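Local coordinates for protein lamina-associated polypeptide 2 isoforms alpha/zeta (Mus musculus, PDB 2V0X) that dimerises through a largely helical coiled-coil domain and, as a component of the nuclear lamina, probably takes part in lamin A and chromatin organisation, at residues A117-Q122 with V177-C182. The protein carries 2 engineered substitutions. Sequence-based numbering, arbitrary orientation.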
loop_
_atom_site.group_PDB
_atom_site.type_symbol
_atom_site.label_atom_id
_atom_site.label_comp_id
_atom_site.label_asym_id
_atom_site.label_seq_id
_atom_site.Cartn_x
_atom_site.Cartn_y
_atom_site.Cartn_z
ATOM N N ALA B 117 3.678 -3.388 -0.457
ATOM C CA ALA B 117 2.219 -3.545 -0.401
ATOM C C ALA B 117 1.788 -4.602 0.622
ATOM O O ALA B 117 0.799 -4.422 1.354
ATOM C CB ALA B 117 1.689 -3.937 -1.779
ATOM N N ALA B 118 2.503 -5.729 0.634
ATOM C CA ALA B 118 2.203 -6.810 1.557
ATOM C C ALA B 118 2.360 -6.310 3.001
ATOM O O ALA B 118 1.585 -6.693 3.896
ATOM C CB ALA B 118 3.144 -7.990 1.305
ATOM N N SER B 119 3.387 -5.498 3.228
ATOM C CA SER B 119 3.651 -4.930 4.545
ATOM C C SER B 119 2.504 -4.003 4.954
ATOM O O SER B 119 2.076 -4.016 6.098
ATOM C CB SER B 119 4.966 -4.142 4.532
ATOM O OG SER B 119 6.009 -4.954 4.047
ATOM N N ALA B 120 2.046 -3.169 4.023
ATOM C CA ALA B 120 0.914 -2.254 4.268
ATOM C C ALA B 120 -0.337 -3.087 4.593
ATOM O O ALA B 120 -1.170 -2.709 5.419
ATOM C CB ALA B 120 0.683 -1.391 3.038
ATOM N N LEU B 121 -0.426 -4.268 3.995
ATOM C CA LEU B 121 -1.541 -5.178 4.237
ATOM C C LEU B 121 -1.462 -5.686 5.685
ATOM O O LEU B 121 -2.486 -5.746 6.381
ATOM C CB LEU B 121 -1.462 -6.343 3.246
ATOM C CG LEU B 121 -2.499 -7.425 2.948
ATOM C CD1 LEU B 121 -3.064 -8.033 4.201
ATOM C CD2 LEU B 121 -3.581 -6.871 2.079
ATOM N N GLN B 122 -0.263 -6.054 6.147
ATOM C CA GLN B 122 -0.116 -6.530 7.530
ATOM C C GLN B 122 -0.524 -5.447 8.509
ATOM O O GLN B 122 -1.119 -5.724 9.534
ATOM C CB GLN B 122 1.332 -6.935 7.858
ATOM C CG GLN B 122 1.687 -8.310 7.358
ATOM C CD GLN B 122 3.121 -8.669 7.680
ATOM O OE1 GLN B 122 3.526 -8.705 8.848
ATOM N NE2 GLN B 122 3.899 -8.917 6.650
ATOM N N VAL B 177 1.481 4.964 5.392
ATOM C CA VAL B 177 1.904 6.045 4.497
ATOM C C VAL B 177 3.359 5.778 4.061
ATOM O O VAL B 177 3.712 5.932 2.896
ATOM C CB VAL B 177 1.808 7.439 5.220
ATOM C CG1 VAL B 177 2.552 8.544 4.413
ATOM C CG2 VAL B 177 0.339 7.857 5.381
ATOM N N ARG B 178 4.190 5.368 5.012
ATOM C CA ARG B 178 5.600 5.056 4.738
ATOM C C ARG B 178 5.734 3.897 3.738
ATOM O O ARG B 178 6.484 3.986 2.767
ATOM C CB ARG B 178 6.338 4.711 6.049
ATOM C CG ARG B 178 7.825 4.433 5.857
ATOM C CD ARG B 178 8.601 4.550 7.156
ATOM N NE ARG B 178 8.562 5.909 7.688
ATOM C CZ ARG B 178 8.348 6.209 8.965
ATOM N NH1 ARG B 178 8.147 5.244 9.858
ATOM N NH2 ARG B 178 8.344 7.480 9.353
HETATM N N MSE B 179 5.015 2.807 3.988
HETATM C CA MSE B 179 5.042 1.655 3.092
HETATM C C MSE B 179 4.572 2.026 1.682
HETATM O O MSE B 179 5.152 1.566 0.686
HETATM C CB MSE B 179 4.210 0.495 3.652
HETATM C CG MSE B 179 4.778 -0.159 4.930
HETATM SE SE MSE B 179 6.717 -0.524 4.856
HETATM C CE MSE B 179 6.813 -1.346 3.162
ATOM N N SER B 180 3.534 2.863 1.598
ATOM C CA SER B 180 3.000 3.318 0.312
ATOM C C SER B 180 4.034 4.165 -0.438
ATOM O O SER B 180 4.169 4.048 -1.651
ATOM C CB SER B 180 1.719 4.148 0.510
ATOM O OG SER B 180 0.649 3.349 0.995
ATOM N N ALA B 181 4.757 5.005 0.294
ATOM C CA ALA B 181 5.771 5.865 -0.301
ATOM C C ALA B 181 6.898 5.015 -0.880
ATOM O O ALA B 181 7.382 5.298 -1.975
ATOM C CB ALA B 181 6.319 6.869 0.724
ATOM N N CYS B 182 7.244 3.934 -0.190
ATOM C CA CYS B 182 8.300 3.025 -0.635
ATOM C C CYS B 182 7.873 2.339 -1.925
ATOM O O CYS B 182 8.664 2.217 -2.864
ATOM C CB CYS B 182 8.595 1.971 0.443
ATOM S SG CYS B 182 9.525 2.584 1.896
#
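M179, present as selenomethionine, reaches across to S119 and A120 and supplies everything the 177-182 segment contributes at close range. Its side chain meets them in sequence: CB sits 4.0 Å from CB of A120, CG lies 4.0 Å from CB of S119, and the terminal methyl CE comes to 3.6 Å from that same S119 CB. Bends at chi2 (-45°) and chi3 (-48°) bring SE and CE back over the serine's methylene. The methyl CE also comes within 3.8 Å of S119 OG, which stands beside its own backbone N (chi1 -54°) and is hydrogen-bonded to the carbonyl of E115 one turn earlier. With alanine at 120 the backbones come close, CA of A120 lying 5.8 Å from CA of M179. The two segments belong to the long helices 100-146 and 152-196, which run antiparallel as a hairpin and join those of the second subunit in the dimeric coiled coil: A120 packs on S180 of that chain, the carbonyl of A117 is hydrogen-bonded to S180 OG of the second subunit, and the reciprocal bond, from S180 OG (also bonded to E176 O in its own helix) to A117 O of that subunit, is weak. The looser flank lies where Q122 and R178 diverge, both partly exposed and well apart; R178 makes long, weak ion pairs with D175 and E46.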